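Local structure of membrane-bound protease PH1510 (Pyrococcus horikoshii, 6M4B) at residues A34-T48 with K67-A81. The protein is a membrane-bound serine protease that cleaves preferentially near hydrophobic or aromatic residues and can degrade casein and a stomatin homolog in vitro. The protein carries 1 engineered substitution. Residues are numbered along the deposited sequence; the frame is centred on the assembly and turned at random.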
ATOM      1  N   ALA A  34     -13.220  17.626  -2.176  1.00 56.88           N
ATOM      2  CA  ALA A  34     -13.006  17.709  -3.606  1.00 49.77           C
ATOM      3  C   ALA A  34     -13.694  16.582  -4.372  1.00 45.06           C
ATOM      4  O   ALA A  34     -14.183  16.809  -5.477  1.00 44.50           O
ATOM      5  CB  ALA A  34     -11.510  17.705  -3.899  1.00 55.22           C
ATOM      6  N   GLU A  35     -13.701  15.359  -3.828  1.00 48.75           N
ATOM      7  CA  GLU A  35     -14.425  14.207  -4.454  1.00 50.87           C
ATOM      8  C   GLU A  35     -15.957  14.450  -4.436  1.00 52.16           C
ATOM      9  O   GLU A  35     -16.633  14.272  -5.436  1.00 48.19           O
ATOM     10  CB  GLU A  35     -14.183  12.889  -3.674  1.00 55.70           C
ATOM     11  CG  GLU A  35     -12.806  12.248  -3.767  1.00 58.20           C
ATOM     12  CD  GLU A  35     -12.626  11.061  -2.811  1.00 56.36           C
ATOM     13  OE1 GLU A  35     -13.118  11.093  -1.655  1.00 54.26           O
ATOM     14  OE2 GLU A  35     -11.940  10.095  -3.196  1.00 50.28           O
ATOM     15  N   GLN A  36     -16.482  14.874  -3.290  1.00 57.04           N
ATOM     16  CA  GLN A  36     -17.923  15.182  -3.182  1.00 65.33           C
ATOM     17  C   GLN A  36     -18.376  16.236  -4.171  1.00 63.78           C
ATOM     18  O   GLN A  36     -19.471  16.102  -4.694  1.00 59.16           O
ATOM     19  CB  GLN A  36     -18.304  15.623  -1.780  1.00 66.75           C
ATOM     20  CG  GLN A  36     -18.559  14.435  -0.860  1.00 67.30           C
ATOM     21  CD  GLN A  36     -18.480  14.816   0.613  1.00 72.49           C
ATOM     22  OE1 GLN A  36     -18.358  16.003   0.960  1.00 70.23           O
ATOM     23  NE2 GLN A  36     -18.586  13.818   1.486  1.00 77.11           N
ATOM     24  N   ASP A  37     -17.528  17.238  -4.467  1.00 64.51           N
ATOM     25  CA  ASP A  37     -17.851  18.256  -5.497  1.00 58.37           C
ATOM     26  C   ASP A  37     -17.475  17.858  -6.934  1.00 52.89           C
ATOM     27  O   ASP A  37     -17.595  18.673  -7.832  1.00 54.52           O
ATOM     28  CB  ASP A  37     -17.265  19.633  -5.142  1.00 58.53           C
ATOM     29  CG  ASP A  37     -17.638  20.101  -3.706  1.00 70.96           C
ATOM     30  OD1 ASP A  37     -18.527  19.488  -3.064  1.00 76.26           O
ATOM     31  OD2 ASP A  37     -17.050  21.095  -3.216  1.00 66.72           O
ATOM     32  N   ASN A  38     -17.107  16.599  -7.180  1.00 57.73           N
ATOM     33  CA  ASN A  38     -16.660  16.142  -8.525  1.00 60.36           C
ATOM     34  C   ASN A  38     -15.589  17.043  -9.143  1.00 52.63           C
ATOM     35  O   ASN A  38     -15.612  17.314 -10.370  1.00 47.25           O
ATOM     36  CB  ASN A  38     -17.825  16.015  -9.534  1.00 62.32           C
ATOM     37  CG  ASN A  38     -18.899  15.064  -9.070  1.00 78.38           C
ATOM     38  OD1 ASN A  38     -20.030  15.468  -8.791  1.00 82.28           O
ATOM     39  ND2 ASN A  38     -18.545  13.793  -8.948  1.00 88.28           N
ATOM     40  N   ALA A  39     -14.644  17.471  -8.319  1.00 46.57           N
ATOM     41  CA  ALA A  39     -13.526  18.265  -8.833  1.00 45.87           C
ATOM     42  C   ALA A  39     -12.735  17.505  -9.902  1.00 43.81           C
ATOM     43  O   ALA A  39     -12.671  16.265  -9.900  1.00 46.31           O
ATOM     44  CB  ALA A  39     -12.609  18.693  -7.714  1.00 46.68           C
ATOM     45  N   GLU A  40     -12.143  18.277 -10.800  1.00 40.56           N
ATOM     46  CA  GLU A  40     -11.238  17.790 -11.815  1.00 42.58           C
ATOM     47  C   GLU A  40      -9.939  17.250 -11.188  1.00 38.28           C
ATOM     48  O   GLU A  40      -9.305  16.385 -11.751  1.00 43.51           O
ATOM     49  CB  GLU A  40     -10.928  18.943 -12.782  1.00 42.61           C
ATOM     50  CG  GLU A  40      -9.890  18.680 -13.868  1.00 44.89           C
ATOM     51  CD  GLU A  40     -10.299  17.611 -14.828  1.00 48.30           C
ATOM     52  OE1 GLU A  40      -9.428  17.085 -15.554  1.00 51.88           O
ATOM     53  OE2 GLU A  40     -11.492  17.257 -14.833  1.00 47.66           O
ATOM     54  N   ALA A  41      -9.532  17.845 -10.073  1.00 40.93           N
ATOM     55  CA  ALA A  41      -8.268  17.528  -9.374  1.00 41.75           C
ATOM     56  C   ALA A  41      -8.213  18.321  -8.088  1.00 42.98           C
ATOM     57  O   ALA A  41      -8.856  19.381  -7.984  1.00 41.82           O
ATOM     58  CB  ALA A  41      -7.028  17.850 -10.225  1.00 36.12           C
ATOM     59  N   ILE A  42      -7.421  17.831  -7.133  1.00 38.29           N
ATOM     60  CA  ILE A  42      -7.069  18.624  -5.958  1.00 39.51           C
ATOM     61  C   ILE A  42      -5.552  18.762  -5.920  1.00 40.46           C
ATOM     62  O   ILE A  42      -4.835  17.784  -6.103  1.00 38.03           O
ATOM     63  CB  ILE A  42      -7.636  18.032  -4.657  1.00 40.93           C
ATOM     64  CG1 ILE A  42      -7.294  18.955  -3.471  1.00 40.53           C
ATOM     65  CG2 ILE A  42      -7.174  16.612  -4.406  1.00 43.51           C
ATOM     66  CD1 ILE A  42      -7.899  18.483  -2.177  1.00 43.66           C
ATOM     67  N   ILE A  43      -5.078  19.985  -5.738  1.00 41.62           N
ATOM     68  CA  ILE A  43      -3.667  20.293  -5.603  1.00 40.28           C
ATOM     69  C   ILE A  43      -3.397  20.509  -4.113  1.00 43.81           C
ATOM     70  O   ILE A  43      -4.100  21.247  -3.438  1.00 43.38           O
ATOM     71  CB  ILE A  43      -3.255  21.555  -6.350  1.00 37.93           C
ATOM     72  CG1 ILE A  43      -3.445  21.348  -7.871  1.00 38.84           C
ATOM     73  CG2 ILE A  43      -1.785  21.899  -6.048  1.00 37.54           C
ATOM     74  CD1 ILE A  43      -3.437  22.646  -8.667  1.00 39.17           C
ATOM     75  N   ILE A  44      -2.392  19.816  -3.607  1.00 42.32           N
ATOM     76  CA  ILE A  44      -1.998  19.943  -2.237  1.00 38.88           C
ATOM     77  C   ILE A  44      -0.617  20.506  -2.235  1.00 37.78           C
ATOM     78  O   ILE A  44       0.309  19.867  -2.701  1.00 42.03           O
ATOM     79  CB  ILE A  44      -2.135  18.618  -1.508  1.00 45.47           C
ATOM     80  CG1 ILE A  44      -3.632  18.334  -1.392  1.00 49.30           C
ATOM     81  CG2 ILE A  44      -1.446  18.693  -0.152  1.00 48.04           C
ATOM     82  CD1 ILE A  44      -3.962  16.989  -0.849  1.00 54.17           C
ATOM     83  N   GLU A  45      -0.518  21.736  -1.720  1.00 39.37           N
ATOM     84  CA  GLU A  45       0.741  22.454  -1.578  1.00 46.65           C
ATOM     85  C   GLU A  45       1.416  21.938  -0.303  1.00 44.08           C
ATOM     86  O   GLU A  45       0.901  22.133   0.795  1.00 43.82           O
ATOM     87  CB  GLU A  45       0.507  23.956  -1.492  1.00 45.54           C
ATOM     88  CG  GLU A  45       0.106  24.569  -2.832  1.00 50.38           C
ATOM     89  CD  GLU A  45      -0.337  26.034  -2.731  1.00 52.92           C
ATOM     90  OE1 GLU A  45      -0.486  26.537  -1.598  1.00 51.81           O
ATOM     91  OE2 GLU A  45      -0.557  26.676  -3.783  1.00 59.60           O
ATOM     92  N   LEU A  46       2.522  21.224  -0.468  1.00 41.70           N
ATOM     93  CA  LEU A  46       3.083  20.435   0.618  1.00 41.01           C
ATOM     94  C   LEU A  46       4.450  20.965   1.008  1.00 41.13           C
ATOM     95  O   LEU A  46       5.260  21.275   0.163  1.00 37.44           O
ATOM     96  CB  LEU A  46       3.208  18.958   0.214  1.00 41.47           C
ATOM     97  CG  LEU A  46       3.771  17.995   1.270  1.00 40.30           C
ATOM     98  CD1 LEU A  46       2.773  17.783   2.396  1.00 40.12           C
ATOM     99  CD2 LEU A  46       4.122  16.689   0.606  1.00 47.60           C
ATOM    100  N   ASP A  47       4.652  21.133   2.313  1.00 49.69           N
ATOM    101  CA  ASP A  47       5.941  21.537   2.880  1.00 51.34           C
ATOM    102  C   ASP A  47       6.087  20.760   4.201  1.00 54.29           C
ATOM    103  O   ASP A  47       5.373  21.013   5.186  1.00 49.82           O
ATOM    104  CB  ASP A  47       5.978  23.053   3.121  1.00 56.32           C
ATOM    105  CG  ASP A  47       7.358  23.561   3.549  1.00 55.39           C
ATOM    106  OD1 ASP A  47       8.349  22.806   3.454  1.00 60.71           O
ATOM    107  OD2 ASP A  47       7.473  24.756   3.914  1.00 58.75           O
ATOM    108  N   THR A  48       6.968  19.777   4.202  1.00 47.28           N
ATOM    109  CA  THR A  48       7.108  18.926   5.378  1.00 51.87           C
ATOM    110  C   THR A  48       8.536  18.449   5.502  1.00 50.92           C
ATOM    111  O   THR A  48       9.193  18.206   4.496  1.00 48.03           O
ATOM    112  CB  THR A  48       6.145  17.731   5.334  1.00 57.85           C
ATOM    113  OG1 THR A  48       6.261  16.970   6.540  1.00 56.23           O
ATOM    114  CG2 THR A  48       6.412  16.800   4.133  1.00 51.83           C
ATOM    115  N   LYS A  67     -10.998   9.264  -5.682  1.00 42.75           N
ATOM    116  CA  LYS A  67     -11.787   9.215  -6.915  1.00 45.55           C
ATOM    117  C   LYS A  67     -11.440  10.342  -7.853  1.00 41.48           C
ATOM    118  O   LYS A  67     -11.932  10.350  -8.956  1.00 46.08           O
ATOM    119  CB  LYS A  67     -13.290   9.251  -6.597  1.00 59.80           C
ATOM    120  CG  LYS A  67     -13.739   7.986  -5.871  1.00 67.95           C
ATOM    121  CD  LYS A  67     -15.146   8.077  -5.302  1.00 79.80           C
ATOM    122  CE  LYS A  67     -15.475   6.812  -4.503  1.00 87.14           C
ATOM    123  NZ  LYS A  67     -16.640   6.997  -3.605  1.00 82.92           N
ATOM    124  N   ILE A  68     -10.622  11.306  -7.409  1.00 44.30           N
ATOM    125  CA  ILE A  68     -10.122  12.354  -8.283  1.00 45.79           C
ATOM    126  C   ILE A  68      -8.606  12.434  -8.221  1.00 45.45           C
ATOM    127  O   ILE A  68      -8.003  12.047  -7.223  1.00 41.19           O
ATOM    128  CB  ILE A  68     -10.717  13.729  -7.927  1.00 50.53           C
ATOM    129  CG1 ILE A  68     -10.232  14.192  -6.574  1.00 46.78           C
ATOM    130  CG2 ILE A  68     -12.252  13.660  -7.964  1.00 50.74           C
ATOM    131  CD1 ILE A  68     -10.685  15.586  -6.242  1.00 54.51           C
ATOM    132  N   PRO A  69      -7.985  12.946  -9.287  1.00 42.78           N
ATOM    133  CA  PRO A  69      -6.536  13.140  -9.230  1.00 41.87           C
ATOM    134  C   PRO A  69      -6.084  14.062  -8.077  1.00 37.86           C
ATOM    135  O   PRO A  69      -6.652  15.098  -7.870  1.00 38.26           O
ATOM    136  CB  PRO A  69      -6.224  13.771 -10.598  1.00 42.28           C
ATOM    137  CG  PRO A  69      -7.367  13.361 -11.493  1.00 39.09           C
ATOM    138  CD  PRO A  69      -8.557  13.276 -10.620  1.00 38.36           C
ATOM    139  N   VAL A  70      -5.078  13.622  -7.334  1.00 36.96           N
ATOM    140  CA  VAL A  70      -4.339  14.384  -6.337  1.00 35.43           C
ATOM    141  C   VAL A  70      -2.938  14.768  -6.861  1.00 34.96           C
ATOM    142  O   VAL A  70      -2.097  13.895  -7.205  1.00 45.37           O
ATOM    143  CB  VAL A  70      -4.136  13.566  -5.048  1.00 36.68           C
ATOM    144  CG1 VAL A  70      -3.518  14.438  -3.941  1.00 37.42           C
ATOM    145  CG2 VAL A  70      -5.454  12.986  -4.604  1.00 40.82           C
ATOM    146  N   ILE A  71      -2.669  16.054  -6.892  1.00 32.94           N
ATOM    147  CA  ILE A  71      -1.409  16.599  -7.363  1.00 37.36           C
ATOM    148  C   ILE A  71      -0.689  17.074  -6.103  1.00 38.92           C
ATOM    149  O   ILE A  71      -1.234  17.867  -5.344  1.00 40.31           O
ATOM    150  CB  ILE A  71      -1.628  17.736  -8.367  1.00 35.63           C
ATOM    151  CG1 ILE A  71      -2.362  17.180  -9.590  1.00 40.01           C
ATOM    152  CG2 ILE A  71      -0.294  18.334  -8.784  1.00 37.70           C
ATOM    153  CD1 ILE A  71      -2.785  18.219 -10.592  1.00 39.98           C
ATOM    154  N   ILE A  72       0.536  16.596  -5.904  1.00 37.83           N
ATOM    155  CA  ILE A  72       1.343  17.036  -4.795  1.00 37.34           C
ATOM    156  C   ILE A  72       2.283  18.098  -5.352  1.00 33.64           C
ATOM    157  O   ILE A  72       3.007  17.843  -6.305  1.00 34.18           O
ATOM    158  CB  ILE A  72       2.111  15.858  -4.133  1.00 36.70           C
ATOM    159  CG1 ILE A  72       1.122  14.836  -3.537  1.00 37.64           C
ATOM    160  CG2 ILE A  72       3.031  16.380  -3.068  1.00 36.80           C
ATOM    161  CD1 ILE A  72       0.252  15.324  -2.418  1.00 35.72           C
ATOM    162  N   TYR A  73       2.213  19.292  -4.761  1.00 36.16           N
ATOM    163  CA  TYR A  73       2.918  20.452  -5.239  1.00 36.30           C
ATOM    164  C   TYR A  73       3.790  20.925  -4.105  1.00 39.22           C
ATOM    165  O   TYR A  73       3.290  21.420  -3.096  1.00 39.76           O
ATOM    166  CB  TYR A  73       1.955  21.543  -5.661  1.00 39.00           C
ATOM    167  CG  TYR A  73       2.543  22.839  -6.255  1.00 38.48           C
ATOM    168  CD1 TYR A  73       3.798  22.871  -6.833  1.00 41.76           C
ATOM    169  CD2 TYR A  73       1.804  24.035  -6.242  1.00 38.20           C
ATOM    170  CE1 TYR A  73       4.302  24.021  -7.404  1.00 39.29           C
ATOM    171  CE2 TYR A  73       2.310  25.217  -6.804  1.00 39.99           C
ATOM    172  CZ  TYR A  73       3.532  25.202  -7.416  1.00 41.92           C
ATOM    173  OH  TYR A  73       4.054  26.357  -7.998  1.00 39.14           O
ATOM    174  N   VAL A  74       5.091  20.738  -4.282  1.00 35.74           N
ATOM    175  CA  VAL A  74       6.050  21.126  -3.274  1.00 42.47           C
ATOM    176  C   VAL A  74       6.261  22.646  -3.395  1.00 39.20           C
ATOM    177  O   VAL A  74       6.865  23.153  -4.357  1.00 37.08           O
ATOM    178  CB  VAL A  74       7.395  20.385  -3.416  1.00 41.75           C
ATOM    179  CG1 VAL A  74       8.245  20.655  -2.158  1.00 46.34           C
ATOM    180  CG2 VAL A  74       7.157  18.880  -3.585  1.00 41.48           C
ATOM    181  N   TYR A  75       5.748  23.354  -2.409  1.00 44.89           N
ATOM    182  CA  TYR A  75       5.480  24.789  -2.515  1.00 53.05           C
ATOM    183  C   TYR A  75       5.225  25.335  -1.094  1.00 54.57           C
ATOM    184  O   TYR A  75       4.624  24.605  -0.271  1.00 43.87           O
ATOM    185  CB  TYR A  75       4.245  24.984  -3.409  1.00 51.46           C
ATOM    186  CG  TYR A  75       3.797  26.406  -3.602  1.00 51.00           C
ATOM    187  CD1 TYR A  75       2.949  27.025  -2.667  1.00 56.25           C
ATOM    188  CD2 TYR A  75       4.186  27.132  -4.730  1.00 51.61           C
ATOM    189  CE1 TYR A  75       2.520  28.339  -2.851  1.00 55.37           C
ATOM    190  CE2 TYR A  75       3.780  28.455  -4.918  1.00 55.67           C
ATOM    191  CZ  TYR A  75       2.946  29.037  -3.978  1.00 55.42           C
ATOM    192  OH  TYR A  75       2.541  30.308  -4.156  1.00 63.93           O
ATOM    193  N   PRO A  76       5.620  26.608  -0.814  1.00 54.44           N
ATOM    194  CA  PRO A  76       6.222  27.662  -1.669  1.00 55.34           C
ATOM    195  C   PRO A  76       7.686  27.467  -1.841  1.00 50.37           C
ATOM    196  O   PRO A  76       8.230  26.561  -1.229  1.00 50.23           O
ATOM    197  CB  PRO A  76       5.983  28.959  -0.871  1.00 52.90           C
ATOM    198  CG  PRO A  76       5.928  28.504   0.542  1.00 56.02           C
ATOM    199  CD  PRO A  76       5.283  27.134   0.527  1.00 53.89           C
ATOM    200  N   PRO A  77       8.348  28.304  -2.677  1.00 50.21           N
ATOM    201  CA  PRO A  77       9.804  28.142  -2.813  1.00 52.66           C
ATOM    202  C   PRO A  77      10.431  28.155  -1.409  1.00 51.51           C
ATOM    203  O   PRO A  77       9.892  28.794  -0.513  1.00 46.27           O
ATOM    204  CB  PRO A  77      10.207  29.355  -3.671  1.00 53.68           C
ATOM    205  CG  PRO A  77       9.010  29.568  -4.558  1.00 51.41           C
ATOM    206  CD  PRO A  77       7.850  29.355  -3.585  1.00 56.58           C
ATOM    207  N   GLY A  78      11.485  27.365  -1.205  1.00 53.10           N
ATOM    208  CA  GLY A  78      12.002  27.084   0.128  1.00 52.80           C
ATOM    209  C   GLY A  78      11.437  25.824   0.768  1.00 49.89           C
ATOM    210  O   GLY A  78      12.079  25.265   1.635  1.00 45.06           O
ATOM    211  N   ALA A  79      10.232  25.396   0.364  1.00 45.21           N
ATOM    212  CA  ALA A  79       9.634  24.175   0.900  1.00 43.61           C
ATOM    213  C   ALA A  79      10.401  22.875   0.546  1.00 41.36           C
ATOM    214  O   ALA A  79      11.218  22.796  -0.395  1.00 37.89           O
ATOM    215  CB  ALA A  79       8.194  24.046   0.447  1.00 44.10           C
ATOM    216  N   SER A  80      10.094  21.825   1.280  1.00 43.55           N
ATOM    217  CA  SER A  80      10.591  20.498   0.897  1.00 44.62           C
ATOM    218  C   SER A  80       9.519  19.429   1.111  1.00 41.98           C
ATOM    219  O   SER A  80       8.547  19.652   1.825  1.00 38.66           O
ATOM    220  CB  SER A  80      11.864  20.187   1.699  1.00 55.42           C
ATOM    221  OG  SER A  80      11.509  20.145   3.051  1.00 54.98           O
ATOM    222  N   ALA A  81       9.649  18.317   0.386  1.00 40.55           N
ATOM    223  CA  ALA A  81       8.848  17.110   0.657  1.00 41.72           C
ATOM    224  C   ALA A  81       9.882  16.071   1.009  1.00 42.99           C
ATOM    225  O   ALA A  81      10.334  15.293   0.172  1.00 40.67           O
ATOM    226  CB  ALA A  81       8.046  16.696  -0.565  1.00 45.20           C
TER
HETATM  227  O   HOH W   1       2.650  24.321   1.630  1.00 48.23           O
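E45 lays its extended side chain alongside the Y75 ring, with CD 3.4 Å from Y75 CD1 and the carboxylate turned 31° from the ring plane. Its CG also meets Y73 CD2 at 3.8 Å. Two residues earlier on the same face, I43 CG2 rests 3.8 Å from Y73 CB. On the opposite face of the sheet, L46 CD2 reaches I72 CG2 (3.8 Å) and A81 CB. Five backbone hydrogen bonds, from I42 N-P69 O to L46 N-Y73 O, join the two parallel strands; T48 N-S80 O adds another beyond them. There the D47 carboxylate lies against A79 CB, and S80 N donates a hydrogen bond to D47 OD1 (3.0 Å), reaching it from above the carboxylate plane. Replacing D47 by an alanine would take away the carboxylate, and S80 N would probably lose this acceptor and A79 CB its neighbour. At the other end, I68 CD1 packs among A34 CB, A39 CB and I42 CG2. K67 N donates to the anti lone pair of E35 OE2 (2.8 Å), while E35 OE1 forms a salt bridge with R62. Helix 53-64 links strands 41-47 and 70-74 as a beta-alpha-beta unit of the ClpP/crotonase-type protease domain; helix 21-36 packs on I42, I44 and I72, helix 175-182 on I43, E45 and Y73.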